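Local coordinates for periplasmic binding protein/LacI transcriptional regulator (Brachyspira murdochii, PDB 4KQC) that probably binds a carbohydrate, as a solute-binding protein of the periplasmic type that serves an ABC transporter, at residues Pro5-Trp19 and Gly34-Ser46. Residues are numbered along the deposited sequence; the frame is centred on the assembly and turned at random. Where two conformers were deposited one is given.
Sequences PYIAVVSKGFQHKFW and GVKISFVGPETES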
loop_
_atom_site.group_PDB
_atom_site.type_symbol
_atom_site.label_atom_id
_atom_site.label_comp_id
_atom_site.label_asym_id
_atom_site.label_seq_id
_atom_site.Cartn_x
_atom_site.Cartn_y
_atom_site.Cartn_z
ATOM N N PRO A 5 -20.651 3.873 25.331
ATOM C CA PRO A 5 -19.541 4.263 24.504
ATOM C C PRO A 5 -19.635 3.696 23.104
ATOM O O PRO A 5 -19.974 2.525 22.921
ATOM C CB PRO A 5 -18.339 3.755 25.262
ATOM C CG PRO A 5 -18.801 3.691 26.721
ATOM C CD PRO A 5 -20.220 3.353 26.647
ATOM N N TYR A 6 -19.406 4.570 22.129
ATOM C CA TYR A 6 -19.611 4.215 20.738
ATOM C C TYR A 6 -18.679 5.005 19.833
ATOM O O TYR A 6 -18.613 6.206 19.910
ATOM C CB TYR A 6 -21.062 4.491 20.282
ATOM C CG TYR A 6 -21.323 4.185 18.802
ATOM C CD1 TYR A 6 -21.593 2.887 18.340
ATOM C CD2 TYR A 6 -21.354 5.222 17.854
ATOM C CE1 TYR A 6 -21.832 2.655 16.985
ATOM C CE2 TYR A 6 -21.593 4.995 16.502
ATOM C CZ TYR A 6 -21.855 3.713 16.095
ATOM O OH TYR A 6 -22.097 3.497 14.763
ATOM N N ILE A 7 -17.956 4.268 18.993
ATOM C CA ILE A 7 -17.025 4.876 18.033
ATOM C C ILE A 7 -17.302 4.362 16.625
ATOM O O ILE A 7 -17.499 3.153 16.388
ATOM C CB ILE A 7 -15.555 4.552 18.429
ATOM C CG1 ILE A 7 -15.161 5.347 19.679
ATOM C CG2 ILE A 7 -14.598 4.881 17.266
ATOM C CD1 ILE A 7 -13.803 4.970 20.282
ATOM N N ALA A 8 -17.386 5.277 15.678
ATOM C CA ALA A 8 -17.645 4.952 14.285
ATOM C C ALA A 8 -16.349 4.706 13.570
ATOM O O ALA A 8 -15.414 5.527 13.657
ATOM C CB ALA A 8 -18.342 6.116 13.614
ATOM N N VAL A 9 -16.277 3.568 12.894
ATOM C CA VAL A 9 -15.154 3.247 12.046
ATOM C C VAL A 9 -15.614 3.117 10.592
ATOM O O VAL A 9 -16.409 2.218 10.278
ATOM C CB VAL A 9 -14.443 1.959 12.459
ATOM C CG1 VAL A 9 -13.256 1.719 11.551
ATOM C CG2 VAL A 9 -14.001 2.078 13.921
ATOM N N VAL A 10 -15.190 4.049 9.725
ATOM C CA VAL A 10 -15.571 4.048 8.325
ATOM C C VAL A 10 -14.375 3.594 7.525
ATOM O O VAL A 10 -13.365 4.285 7.478
ATOM C CB VAL A 10 -16.095 5.431 7.919
ATOM C CG1 VAL A 10 -16.415 5.435 6.438
ATOM C CG2 VAL A 10 -17.287 5.827 8.784
ATOM N N SER A 11 -14.486 2.397 6.954
ATOM C CA SER A 11 -13.396 1.685 6.363
ATOM C C SER A 11 -13.482 1.766 4.839
ATOM O O SER A 11 -14.488 2.326 4.295
ATOM C CB SER A 11 -13.519 0.186 6.744
ATOM O OG SER A 11 -14.617 -0.403 6.039
ATOM N N LYS A 12 -12.570 1.136 4.131
ATOM C CA LYS A 12 -12.705 1.057 2.637
ATOM C C LYS A 12 -13.561 -0.107 2.136
ATOM O O LYS A 12 -13.691 -0.331 0.925
ATOM C CB LYS A 12 -11.330 1.003 1.992
ATOM C CG LYS A 12 -10.416 2.199 2.293
ATOM C CD LYS A 12 -9.218 2.232 1.372
ATOM C CE LYS A 12 -8.202 3.269 1.831
ATOM N NZ LYS A 12 -7.126 3.401 0.831
ATOM N N GLY A 13 -14.247 -0.800 3.043
ATOM C CA GLY A 13 -15.000 -1.982 2.682
ATOM C C GLY A 13 -14.173 -3.205 2.422
ATOM O O GLY A 13 -12.964 -3.206 2.660
ATOM N N PHE A 14 -14.836 -4.268 1.974
ATOM C CA PHE A 14 -14.234 -5.585 1.885
ATOM C C PHE A 14 -13.913 -6.032 0.473
ATOM O O PHE A 14 -13.691 -7.224 0.273
ATOM C CB PHE A 14 -15.088 -6.632 2.590
ATOM C CG PHE A 14 -15.328 -6.347 4.028
ATOM C CD1 PHE A 14 -14.267 -6.267 4.896
ATOM C CD2 PHE A 14 -16.602 -6.219 4.559
ATOM C CE1 PHE A 14 -14.428 -6.029 6.237
ATOM C CE2 PHE A 14 -16.768 -5.961 5.927
ATOM C CZ PHE A 14 -15.650 -5.839 6.760
ATOM N N GLN A 15 -13.837 -5.120 -0.504
ATOM C CA GLN A 15 -13.292 -5.499 -1.800
ATOM C C GLN A 15 -12.028 -6.348 -1.655
ATOM O O GLN A 15 -11.851 -7.370 -2.348
ATOM C CB GLN A 15 -12.992 -4.281 -2.637
ATOM C CG GLN A 15 -12.609 -4.643 -4.060
ATOM C CD GLN A 15 -12.258 -3.452 -4.902
ATOM O OE1 GLN A 15 -12.533 -2.309 -4.572
ATOM N NE2 GLN A 15 -11.587 -3.717 -6.001
ATOM N N HIS A 16 -11.131 -5.917 -0.770
ATOM C CA HIS A 16 -9.851 -6.579 -0.529
ATOM C C HIS A 16 -9.899 -7.162 0.869
ATOM O O HIS A 16 -10.277 -6.442 1.795
ATOM C CB HIS A 16 -8.697 -5.608 -0.663
ATOM C CG HIS A 16 -8.682 -4.901 -1.995
ATOM N ND1 HIS A 16 -8.474 -5.573 -3.186
ATOM C CD2 HIS A 16 -8.935 -3.616 -2.325
ATOM C CE1 HIS A 16 -8.552 -4.720 -4.190
ATOM N NE2 HIS A 16 -8.839 -3.524 -3.697
ATOM N N LYS A 17 -9.563 -8.441 1.014
ATOM C CA LYS A 17 -9.703 -9.147 2.312
ATOM C C LYS A 17 -8.748 -8.684 3.425
ATOM O O LYS A 17 -8.927 -9.055 4.573
ATOM C CB LYS A 17 -9.520 -10.646 2.142
ATOM C CG LYS A 17 -10.619 -11.375 1.363
ATOM C CD LYS A 17 -10.214 -12.863 1.282
ATOM C CE LYS A 17 -10.858 -13.628 0.131
ATOM N NZ LYS A 17 -12.098 -14.298 0.602
ATOM N N PHE A 18 -7.722 -7.924 3.040
ATOM C CA PHE A 18 -6.959 -7.113 4.009
ATOM C C PHE A 18 -7.901 -6.548 5.059
ATOM O O PHE A 18 -7.591 -6.533 6.220
ATOM C CB PHE A 18 -6.326 -6.007 3.184
ATOM C CG PHE A 18 -5.503 -4.975 3.944
ATOM C CD1 PHE A 18 -6.071 -3.823 4.453
ATOM C CD2 PHE A 18 -4.105 -5.125 4.062
ATOM C CE1 PHE A 18 -5.296 -2.813 4.995
ATOM C CE2 PHE A 18 -3.333 -4.107 4.651
ATOM C CZ PHE A 18 -3.928 -2.983 5.144
ATOM N N TRP A 19 -9.049 -6.024 4.620
ATOM C CA TRP A 19 -9.951 -5.304 5.492
ATOM C C TRP A 19 -10.708 -6.193 6.490
ATOM O O TRP A 19 -11.143 -5.698 7.546
ATOM C CB TRP A 19 -10.903 -4.380 4.667
ATOM C CG TRP A 19 -10.134 -3.247 4.138
ATOM C CD1 TRP A 19 -9.488 -3.175 2.965
ATOM C CD2 TRP A 19 -9.818 -2.049 4.839
ATOM N NE1 TRP A 19 -8.810 -1.993 2.858
ATOM C CE2 TRP A 19 -8.988 -1.284 4.008
ATOM C CE3 TRP A 19 -10.204 -1.529 6.066
ATOM C CZ2 TRP A 19 -8.495 -0.038 4.378
ATOM C CZ3 TRP A 19 -9.695 -0.255 6.404
ATOM C CH2 TRP A 19 -8.866 0.445 5.552
ATOM N N GLY A 34 -13.831 -1.372 26.061
ATOM C CA GLY A 34 -15.224 -1.304 26.504
ATOM C C GLY A 34 -16.073 -0.401 25.636
ATOM O O GLY A 34 -16.966 0.287 26.133
ATOM N N VAL A 35 -15.792 -0.418 24.361
ATOM C CA VAL A 35 -16.512 0.466 23.448
ATOM C C VAL A 35 -17.106 -0.363 22.316
ATOM O O VAL A 35 -16.497 -1.317 21.849
ATOM C CB VAL A 35 -15.595 1.617 22.994
ATOM C CG1 VAL A 35 -14.357 1.134 22.261
ATOM C CG2 VAL A 35 -16.369 2.558 22.061
ATOM N N LYS A 36 -18.321 -0.004 21.894
ATOM C CA LYS A 36 -18.938 -0.554 20.721
ATOM C C LYS A 36 -18.475 0.237 19.502
ATOM O O LYS A 36 -18.338 1.470 19.568
ATOM C CB LYS A 36 -20.477 -0.453 20.800
ATOM C CG LYS A 36 -21.058 -1.272 21.947
ATOM C CD LYS A 36 -21.375 -2.696 21.522
ATOM C CE LYS A 36 -21.410 -3.615 22.727
ATOM N NZ LYS A 36 -22.153 -4.863 22.453
ATOM N N ILE A 37 -18.177 -0.467 18.414
ATOM C CA ILE A 37 -17.872 0.182 17.160
ATOM C C ILE A 37 -18.826 -0.228 16.045
ATOM O O ILE A 37 -19.417 -1.316 16.066
ATOM C CB ILE A 37 -16.419 -0.083 16.681
ATOM C CG1 ILE A 37 -16.173 -1.558 16.332
ATOM C CG2 ILE A 37 -15.420 0.511 17.674
ATOM C CD1 ILE A 37 -14.816 -1.811 15.680
ATOM N N SER A 38 -18.999 0.668 15.090
ATOM C CA SER A 38 -19.487 0.363 13.780
ATOM C C SER A 38 -18.281 0.113 12.881
ATOM O O SER A 38 -17.175 0.611 13.156
ATOM C CB SER A 38 -20.382 1.529 13.278
ATOM O OG SER A 38 -19.554 2.658 12.932
ATOM N N PHE A 39 -18.377 -0.745 11.889
ATOM C CA PHE A 39 -17.248 -0.921 10.967
ATOM C C PHE A 39 -17.853 -0.983 9.582
ATOM O O PHE A 39 -18.363 -2.010 9.198
ATOM C CB PHE A 39 -16.413 -2.175 11.288
ATOM C CG PHE A 39 -15.059 -2.202 10.576
ATOM C CD1 PHE A 39 -14.931 -2.670 9.266
ATOM C CD2 PHE A 39 -13.923 -1.803 11.250
ATOM C CE1 PHE A 39 -13.689 -2.712 8.650
ATOM C CE2 PHE A 39 -12.675 -1.771 10.627
ATOM C CZ PHE A 39 -12.550 -2.251 9.316
ATOM N N VAL A 40 -17.910 0.156 8.907
ATOM C CA VAL A 40 -18.756 0.317 7.751
ATOM C C VAL A 40 -17.956 0.806 6.557
ATOM O O VAL A 40 -17.195 1.794 6.658
ATOM C CB VAL A 40 -19.948 1.312 7.979
ATOM C CG1 VAL A 40 -20.840 0.753 9.039
ATOM C CG2 VAL A 40 -19.525 2.742 8.326
ATOM N N GLY A 41 -18.242 0.231 5.387
ATOM C CA GLY A 41 -17.530 0.678 4.185
ATOM C C GLY A 41 -18.281 0.335 2.919
ATOM O O GLY A 41 -19.258 -0.426 2.943
ATOM N N PRO A 42 -17.822 0.887 1.796
ATOM C CA PRO A 42 -18.467 0.682 0.483
ATOM C C PRO A 42 -18.271 -0.691 -0.047
ATOM O O PRO A 42 -17.336 -1.378 0.354
ATOM C CB PRO A 42 -17.812 1.743 -0.374
ATOM C CG PRO A 42 -16.451 1.861 0.184
ATOM C CD PRO A 42 -16.669 1.799 1.643
ATOM N N GLU A 43 -19.117 -1.124 -0.960
ATOM C CA GLU A 43 -19.010 -2.487 -1.520
ATOM C C GLU A 43 -17.713 -2.682 -2.287
ATOM O O GLU A 43 -17.054 -3.716 -2.140
ATOM C CB GLU A 43 -20.208 -2.813 -2.423
ATOM C CG GLU A 43 -20.036 -4.113 -3.215
ATOM C CD GLU A 43 -21.340 -4.741 -3.678
ATOM O OE1 GLU A 43 -22.381 -4.450 -3.052
ATOM O OE2 GLU A 43 -21.314 -5.550 -4.644
ATOM N N THR A 44 -17.359 -1.688 -3.088
ATOM C CA THR A 44 -16.056 -1.593 -3.715
ATOM C C THR A 44 -15.449 -0.251 -3.444
ATOM O O THR A 44 -16.145 0.710 -3.114
ATOM C CB THR A 44 -16.151 -1.771 -5.250
ATOM O OG1 THR A 44 -16.603 -0.548 -5.835
ATOM C CG2 THR A 44 -17.043 -2.899 -5.629
ATOM N N GLU A 45 -14.142 -0.151 -3.597
ATOM C CA GLU A 45 -13.453 1.112 -3.328
ATOM C C GLU A 45 -13.809 2.221 -4.319
ATOM O O GLU A 45 -13.560 3.385 -4.006
ATOM C CB GLU A 45 -11.954 0.915 -3.148
ATOM C CG GLU A 45 -11.663 -0.010 -1.986
ATOM C CD GLU A 45 -10.172 -0.102 -1.670
ATOM O OE1 GLU A 45 -9.322 0.601 -2.293
ATOM O OE2 GLU A 45 -9.777 -0.906 -0.821
ATOM N N SER A 46 -14.400 1.906 -5.461
ATOM C CA SER A 46 -14.850 2.957 -6.379
ATOM C C SER A 46 -16.143 3.623 -5.949
ATOM O O SER A 46 -16.563 4.613 -6.548
ATOM C CB SER A 46 -15.012 2.367 -7.782
ATOM O OG SER A 46 -13.844 1.655 -8.106
HETATM O O HOH W 1 -14.684 -2.256 -0.680
HETATM O O HOH W 2 -8.875 3.707 -1.857
HETATM O O HOH W 3 -11.311 -3.173 0.298
HETATM O O HOH W 4 -17.416 -4.867 0.491
HETATM O O HOH W 5 -13.282 -0.512 -6.883
HETATM O O HOH W 6 -7.579 -1.192 0.440
#
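Ile7 bonds through N to Lys36 O and through O to Ser38 N, within the parallel pairing of strands 6-10 and 36-40, whose axes lie 15° apart. Val9 O takes Val40 N at 2.9 Å, and Ser11 N reaches Val40 O at 2.8 Å, whereas the link from Val9 N to Ser38 is weak. Ser11 OG accepts the N-H of Gly13, two residues on, an ST turn at the start of the loop.

Apolar packing centres on Phe39. With CG anti to the backbone N (chi1 -166°), its ring extends alongside strand 6-10: Phe39 CD2 lies 3.6 Å from Val9 CG1, Phe39 CE1 meets Ser11 CB at 3.5 Å, CD1 touches Phe14 CZ, and CZ comes to the indole edge of Trp19. Cutting Phe39 back to an alanine is likely to open a gap among Val9, Ser11, Phe14 and Trp19.

Beyond the strands, Gln15 OE1 accepts Glu45 N at 2.9 Å in a nearly straight bond (174°). The Glu45 carboxylate stands almost perpendicular to the His16 ring, Glu45 OE2 at the ring edge, 3.2 Å from His16 CD2. Waters join OE2 to Trp19 NE1 and His16 N, and OE1 to Lys12 NZ, which also bonds Ser94.

Helix 18-33 completes the beta-alpha-beta crossover, covering Ile37; helix 48-60 packs on Ala8, Val10 and Val40 across the sheet, where strand 36-40 is outermost and strand 6-10 pairs on its other side with strand 66-68.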